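Local coordinates for CRISPR-associated protein Cse2 (Thermus thermophilus, PDB 2ZCA) that probably serves in type I-E CRISPR antiviral defence, as a subunit of the Cascade surveillance complex that uses CRISPR RNA to recognise invading DNA, at residues 108-111 against 112-116; 128-131 against 132-136. All coordinates share one frame; numbering follows the deposited sequence.

Contact 1: 108-111 against 112-116; sequences RDQI and AFRLR
Arg114 lies alongside Gln110 where the loop that follows helix 96-104 enters helix 111-121, the two side chains running side by side in the same direction, four residues apart at the start of the helix. With CG anti to its carbonyl carbon (chi1 -71°) and the chain extended from there to NE, Arg114 reaches back over the start of the helix. Its CB and CG each sit 3.6 Å from Gln110 O, the acceptor of the nearly straight bond from Arg114 N (3.0 Å). Further out, CD passes Gln110 CB. At the tip the guanidinium turns one face to the amide of Gln110, whose CD stands over its rim, the two planes 40° apart.

The nearest nitrogens, Gln110 NE2 and Arg114 NH2, are both donors and make no bond. Water 3 accepts instead from Gln110 NE2. It also lies in the plane of the guanidinium, where Arg114 NH1 donates to the oxygen of water 3 at 2.8 Å. Gln110 OE1 accepts from the backbone N of Asp107, and Arg114 NH1 has a weak bond to Ala102 O. On the backbone, water 1 links Arg108 O to Ala112 N and water 2 links Asp109 O to Phe113 N, ahead of the direct bond from Leu115 N to Ile111 O.

The amide thus lies against one face of the guanidinium, tilted to it and without a direct hydrogen bond; water 3 joins the two groups, and two further waters carry the hydrogen bonding of the first turn of the helix back into the loop.

Contact 2: 128-131 against 132-136; sequences FARL and LDDLL
Asp134 OD2 is gripped by Arg148 NH1 in a salt bridge and by Trp149 NE1 in a hydrogen bond, while its other oxygen, OD1, pairs with Arg137 NH2; across this carboxylate runs the side chain of Arg130, one turn earlier in the alpha-helix 128-136. The i to i+4 pair meets through the aliphatic part of the arginine. Arg130 CG stands 3.3 Å from Asp134 OD2 and Arg130 CD 3.2 Å from Asp134 OD1. With CG anti to the backbone N and the chain bent at chi2 (51°) and chi3 (66°), Arg130 NE is turned away from the carboxylate, 4.4 Å from Asp134 OD1, beyond a salt bridge. The guanidinium and carboxylate planes are 64° apart. The several donors around Asp134 would probably stabilise its negative charge inside the fold.

Four successive backbone bonds hold the turn, from Leu132 N to Phe128 O through to Leu135 N to Leu131 O (2.9 Å). Leu131 packs on Trp149 of helix 144-155, whereas Leu132 reaches Phe7 of helix 3-15 and Val65 of helix 56-71, so this short helix joins several others.

Asp133 ties the helix to the N-terminus through Ser2 OG and Gly4 N. A water completes the polar side: it accepts from Arg130 NE at 2.8 Å, in the plane of the guanidinium, and donates to Asp133 OD2 at 2.6 Å.

How the contacts relate
The two contacts belong to consecutive helices of this all-helical protein, 111-121 and 128-136, and the centres of the contacts lie about 14 Å apart. Contact 1 is partly buried at a helix entrance, where waters mediate much of the bonding; contact 2 is buried nearer the centre of the chain, and its carboxylates are held largely by protein donors. Leucine and isoleucine side chains join them directly: Ile111 CG1 comes within 3.9 Å of Leu135 CD1, and Leu115 packs against both Leu131 and Leu135. Helix 56-71 is shared as well, receiving Leu115 from contact 1 and Leu132 and Leu135 from contact 2.

Contact 1: 108-111 against 112-116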
ATOM      1  N   ARG A 108      -6.929 -11.101   7.405  1.00 18.29           N
ATOM      2  CA  ARG A 108      -7.567  -9.801   7.586  1.00 19.25           C
ATOM      3  C   ARG A 108      -7.131  -9.007   8.816  1.00 18.80           C
ATOM      4  O   ARG A 108      -7.077  -7.777   8.771  1.00 18.31           O
ATOM      5  CB  ARG A 108      -9.090  -9.959   7.605  1.00 22.26           C
ATOM      6  CG  ARG A 108      -9.687 -10.358   6.271  1.00 26.69           C
ATOM      7  CD  ARG A 108     -11.206 -10.246   6.286  1.00 30.58           C
ATOM      8  NE  ARG A 108     -11.797 -10.551   4.984  1.00 33.83           N
ATOM      9  CZ  ARG A 108     -11.789 -11.755   4.420  1.00 36.06           C
ATOM     10  NH1 ARG A 108     -11.217 -12.778   5.041  1.00 36.81           N
ATOM     11  NH2 ARG A 108     -12.358 -11.940   3.235  1.00 38.00           N
ATOM     12  N   ASP A 109      -6.817  -9.693   9.908  1.00 17.91           N
ATOM     13  CA  ASP A 109      -6.422  -8.997  11.132  1.00 17.86           C
ATOM     14  C   ASP A 109      -4.940  -8.639  11.217  1.00 16.43           C
ATOM     15  O   ASP A 109      -4.525  -7.907  12.115  1.00 16.78           O
ATOM     16  CB  ASP A 109      -6.801  -9.835  12.355  1.00 20.61           C
ATOM     17  CG  ASP A 109      -8.271 -10.200  12.378  1.00 23.43           C
ATOM     18  OD1 ASP A 109      -9.114  -9.294  12.202  1.00 23.26           O
ATOM     19  OD2 ASP A 109      -8.583 -11.393  12.578  1.00 24.72           O
ATOM     20  N   GLN A 110      -4.147  -9.134  10.273  1.00 15.54           N
ATOM     21  CA  GLN A 110      -2.708  -8.888  10.288  1.00 13.23           C
ATOM     22  C   GLN A 110      -2.169  -8.065   9.121  1.00 12.99           C
ATOM     23  O   GLN A 110      -1.136  -7.409   9.248  1.00 11.70           O
ATOM     24  CB  GLN A 110      -1.957 -10.223  10.286  1.00 15.92           C
ATOM     25  CG  GLN A 110      -2.435 -11.249  11.297  1.00 15.57           C
ATOM     26  CD  GLN A 110      -1.914 -12.639  10.974  1.00 17.52           C
ATOM     27  OE1 GLN A 110      -2.233 -13.203   9.924  1.00 16.28           O
ATOM     28  NE2 GLN A 110      -1.103 -13.196  11.871  1.00 18.89           N
ATOM     29  N   ILE A 111      -2.859  -8.115   7.986  1.00 12.07           N
ATOM     30  CA  ILE A 111      -2.394  -7.433   6.782  1.00 12.66           C
ATOM     31  C   ILE A 111      -2.028  -5.950   6.892  1.00 11.91           C
ATOM     32  O   ILE A 111      -0.988  -5.537   6.379  1.00 10.61           O
ATOM     33  CB  ILE A 111      -3.395  -7.639   5.607  1.00 14.17           C
ATOM     34  CG1 ILE A 111      -2.803  -7.078   4.310  1.00 14.55           C
ATOM     35  CG2 ILE A 111      -4.724  -6.976   5.916  1.00 14.52           C
ATOM     36  CD1 ILE A 111      -1.475  -7.702   3.929  1.00 17.57           C
ATOM     37  N   ALA A 112      -2.855  -5.146   7.553  1.00 11.66           N
ATOM     38  CA  ALA A 112      -2.544  -3.725   7.669  1.00 12.59           C
ATOM     39  C   ALA A 112      -1.224  -3.511   8.410  1.00 13.25           C
ATOM     40  O   ALA A 112      -0.358  -2.766   7.952  1.00 13.49           O
ATOM     41  CB  ALA A 112      -3.681  -2.987   8.385  1.00 11.91           C
ATOM     42  N   PHE A 113      -1.073  -4.175   9.552  1.00 12.42           N
ATOM     43  CA  PHE A 113       0.141  -4.051  10.348  1.00 15.37           C
ATOM     44  C   PHE A 113       1.374  -4.547   9.594  1.00 13.23           C
ATOM     45  O   PHE A 113       2.393  -3.864   9.536  1.00 11.56           O
ATOM     46  CB  PHE A 113       0.003  -4.841  11.652  1.00 18.97           C
ATOM     47  CG  PHE A 113       1.250  -4.846  12.494  1.00 23.34           C
ATOM     48  CD1 PHE A 113       1.660  -3.697  13.163  1.00 26.72           C
ATOM     49  CD2 PHE A 113       2.022  -6.000  12.608  1.00 25.77           C
ATOM     50  CE1 PHE A 113       2.824  -3.694  13.935  1.00 28.67           C
ATOM     51  CE2 PHE A 113       3.188  -6.007  13.377  1.00 28.12           C
ATOM     52  CZ  PHE A 113       3.588  -4.851  14.042  1.00 28.31           C
ATOM     53  N   ARG A 114       1.285  -5.738   9.014  1.00 13.39           N
ATOM     54  CA  ARG A 114       2.433  -6.293   8.302  1.00 12.68           C
ATOM     55  C   ARG A 114       2.809  -5.540   7.042  1.00 11.76           C
ATOM     56  O   ARG A 114       3.983  -5.494   6.670  1.00 10.43           O
ATOM     57  CB  ARG A 114       2.194  -7.771   7.995  1.00 12.78           C
ATOM     58  CG  ARG A 114       2.252  -8.609   9.254  1.00 11.90           C
ATOM     59  CD  ARG A 114       2.030 -10.088   9.012  1.00 14.05           C
ATOM     60  NE  ARG A 114       2.259 -10.829  10.249  1.00 15.03           N
ATOM     61  CZ  ARG A 114       1.968 -12.114  10.428  1.00 18.59           C
ATOM     62  NH1 ARG A 114       1.427 -12.821   9.443  1.00 15.92           N
ATOM     63  NH2 ARG A 114       2.211 -12.688  11.600  1.00 15.33           N
ATOM     64  N   LEU A 115       1.826  -4.933   6.386  1.00 11.09           N
ATOM     65  CA  LEU A 115       2.122  -4.186   5.175  1.00 11.05           C
ATOM     66  C   LEU A 115       2.824  -2.883   5.546  1.00 11.91           C
ATOM     67  O   LEU A 115       3.759  -2.461   4.868  1.00 11.28           O
ATOM     68  CB  LEU A 115       0.841  -3.896   4.388  1.00 13.38           C
ATOM     69  CG  LEU A 115       1.043  -3.488   2.924  1.00 18.04           C
ATOM     70  CD1 LEU A 115       1.721  -4.631   2.146  1.00 14.53           C
ATOM     71  CD2 LEU A 115      -0.306  -3.156   2.300  1.00 19.37           C
ATOM     72  N   ARG A 116       2.381  -2.246   6.627  1.00 10.72           N
ATOM     73  CA  ARG A 116       3.018  -1.007   7.064  1.00 11.67           C
ATOM     74  C   ARG A 116       4.464  -1.315   7.443  1.00 11.77           C
ATOM     75  O   ARG A 116       5.391  -0.588   7.082  1.00 13.00           O
ATOM     76  CB  ARG A 116       2.293  -0.420   8.279  1.00 13.55           C
ATOM     77  CG  ARG A 116       2.970   0.822   8.843  1.00 19.08           C
ATOM     78  CD  ARG A 116       3.412   0.605  10.278  1.00 25.09           C
ATOM     79  NE  ARG A 116       2.278   0.339  11.160  1.00 28.94           N
ATOM     80  CZ  ARG A 116       2.389   0.051  12.453  1.00 32.42           C
ATOM     81  NH1 ARG A 116       1.301  -0.176  13.181  1.00 32.06           N
ATOM     82  NH2 ARG A 116       3.588  -0.008  13.019  1.00 32.96           N
TER
HETATM   83  O   HOH W   1      -5.332  -5.758   9.162  1.00 17.10           O
HETATM   84  O   HOH W   2      -3.277  -5.327  10.977  1.00 17.86           O
HETATM   85  O   HOH W   3       0.266 -15.288  10.019  1.00 20.76           O

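Contact 2: 128-131 against 132-136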
ATOM      1  N   PHE A 128       3.065   1.906  -6.087  1.00 11.89           N
ATOM      2  CA  PHE A 128       1.845   2.045  -5.298  1.00 11.27           C
ATOM      3  C   PHE A 128       0.571   1.717  -6.063  1.00 10.97           C
ATOM      4  O   PHE A 128      -0.466   1.440  -5.462  1.00 11.59           O
ATOM      5  CB  PHE A 128       1.778   3.454  -4.705  1.00 11.72           C
ATOM      6  CG  PHE A 128       2.716   3.655  -3.551  1.00 10.61           C
ATOM      7  CD1 PHE A 128       2.421   3.120  -2.300  1.00 12.24           C
ATOM      8  CD2 PHE A 128       3.916   4.336  -3.720  1.00 11.16           C
ATOM      9  CE1 PHE A 128       3.310   3.259  -1.232  1.00 11.99           C
ATOM     10  CE2 PHE A 128       4.813   4.481  -2.656  1.00 10.98           C
ATOM     11  CZ  PHE A 128       4.509   3.942  -1.414  1.00 10.54           C
ATOM     12  N   ALA A 129       0.648   1.738  -7.389  1.00 11.70           N
ATOM     13  CA  ALA A 129      -0.503   1.402  -8.209  1.00 12.12           C
ATOM     14  C   ALA A 129      -0.723  -0.105  -8.091  1.00 11.34           C
ATOM     15  O   ALA A 129      -1.833  -0.563  -7.827  1.00  9.42           O
ATOM     16  CB  ALA A 129      -0.248   1.794  -9.660  1.00 12.82           C
ATOM     17  N   ARG A 130       0.345  -0.875  -8.276  1.00 11.40           N
ATOM     18  CA  ARG A 130       0.246  -2.329  -8.163  1.00 11.27           C
ATOM     19  C   ARG A 130      -0.048  -2.712  -6.718  1.00  9.61           C
ATOM     20  O   ARG A 130      -0.739  -3.692  -6.453  1.00  8.25           O
ATOM     21  CB  ARG A 130       1.548  -3.006  -8.634  1.00 12.39           C
ATOM     22  CG  ARG A 130       1.533  -4.537  -8.541  1.00 18.84           C
ATOM     23  CD  ARG A 130       0.291  -5.161  -9.199  1.00 23.36           C
ATOM     24  NE  ARG A 130       0.232  -4.963 -10.647  1.00 28.26           N
ATOM     25  CZ  ARG A 130       0.828  -5.744 -11.547  1.00 29.89           C
ATOM     26  NH1 ARG A 130       1.539  -6.796 -11.159  1.00 28.59           N
ATOM     27  NH2 ARG A 130       0.699  -5.480 -12.840  1.00 30.82           N
ATOM     28  N   LEU A 131       0.468  -1.938  -5.770  1.00  9.70           N
ATOM     29  CA  LEU A 131       0.211  -2.247  -4.370  1.00  9.60           C
ATOM     30  C   LEU A 131      -1.294  -2.219  -4.075  1.00  7.56           C
ATOM     31  O   LEU A 131      -1.819  -3.117  -3.416  1.00  8.52           O
ATOM     32  CB  LEU A 131       0.944  -1.262  -3.450  1.00  9.20           C
ATOM     33  CG  LEU A 131       0.770  -1.546  -1.954  1.00 12.23           C
ATOM     34  CD1 LEU A 131       1.232  -2.971  -1.645  1.00 14.04           C
ATOM     35  CD2 LEU A 131       1.567  -0.537  -1.130  1.00 11.83           C
ATOM     36  N   LEU A 132      -1.994  -1.198  -4.563  1.00  7.96           N
ATOM     37  CA  LEU A 132      -3.431  -1.122  -4.316  1.00  9.30           C
ATOM     38  C   LEU A 132      -4.180  -2.217  -5.075  1.00  9.60           C
ATOM     39  O   LEU A 132      -5.058  -2.869  -4.518  1.00  7.32           O
ATOM     40  CB  LEU A 132      -3.992   0.249  -4.713  1.00  9.34           C
ATOM     41  CG  LEU A 132      -5.513   0.374  -4.559  1.00 11.48           C
ATOM     42  CD1 LEU A 132      -5.908   0.111  -3.108  1.00 11.64           C
ATOM     43  CD2 LEU A 132      -5.971   1.755  -5.001  1.00  9.94           C
ATOM     44  N   ASP A 133      -3.842  -2.420  -6.344  1.00 10.15           N
ATOM     45  CA  ASP A 133      -4.520  -3.458  -7.113  1.00 11.07           C
ATOM     46  C   ASP A 133      -4.373  -4.806  -6.423  1.00 12.12           C
ATOM     47  O   ASP A 133      -5.301  -5.620  -6.423  1.00 13.63           O
ATOM     48  CB  ASP A 133      -3.963  -3.548  -8.538  1.00 12.52           C
ATOM     49  CG  ASP A 133      -4.389  -2.380  -9.406  1.00 13.41           C
ATOM     50  OD1 ASP A 133      -5.556  -1.954  -9.297  1.00 13.94           O
ATOM     51  OD2 ASP A 133      -3.564  -1.900 -10.208  1.00 17.24           O
ATOM     52  N   ASP A 134      -3.203  -5.041  -5.836  1.00  9.89           N
ATOM     53  CA  ASP A 134      -2.951  -6.299  -5.149  1.00  9.79           C
ATOM     54  C   ASP A 134      -3.703  -6.394  -3.822  1.00  9.67           C
ATOM     55  O   ASP A 134      -4.304  -7.421  -3.517  1.00 10.73           O
ATOM     56  CB  ASP A 134      -1.449  -6.491  -4.911  1.00  9.90           C
ATOM     57  CG  ASP A 134      -0.686  -6.750  -6.194  1.00  9.85           C
ATOM     58  OD1 ASP A 134      -1.329  -7.125  -7.200  1.00 12.06           O
ATOM     59  OD2 ASP A 134       0.557  -6.596  -6.191  1.00 11.39           O
ATOM     60  N   LEU A 135      -3.679  -5.322  -3.037  1.00  9.67           N
ATOM     61  CA  LEU A 135      -4.368  -5.327  -1.750  1.00 10.44           C
ATOM     62  C   LEU A 135      -5.875  -5.527  -1.949  1.00 11.55           C
ATOM     63  O   LEU A 135      -6.538  -6.206  -1.165  1.00 10.31           O
ATOM     64  CB  LEU A 135      -4.091  -4.012  -1.008  1.00 10.73           C
ATOM     65  CG  LEU A 135      -4.598  -3.898   0.435  1.00 11.97           C
ATOM     66  CD1 LEU A 135      -4.061  -5.053   1.277  1.00 15.35           C
ATOM     67  CD2 LEU A 135      -4.158  -2.561   1.016  1.00 13.45           C
ATOM     68  N   LEU A 136      -6.414  -4.938  -3.009  1.00 11.81           N
ATOM     69  CA  LEU A 136      -7.835  -5.074  -3.302  1.00 13.40           C
ATOM     70  C   LEU A 136      -8.235  -6.524  -3.571  1.00 14.27           C
ATOM     71  O   LEU A 136      -9.376  -6.915  -3.331  1.00 16.17           O
ATOM     72  CB  LEU A 136      -8.204  -4.213  -4.512  1.00 12.20           C
ATOM     73  CG  LEU A 136      -8.300  -2.708  -4.265  1.00 11.92           C
ATOM     74  CD1 LEU A 136      -8.389  -1.956  -5.591  1.00 12.47           C
ATOM     75  CD2 LEU A 136      -9.526  -2.426  -3.407  1.00 11.75           C
TER
HETATM   76  O   HOH W   4      -1.353  -2.720 -11.304  1.00 26.33           O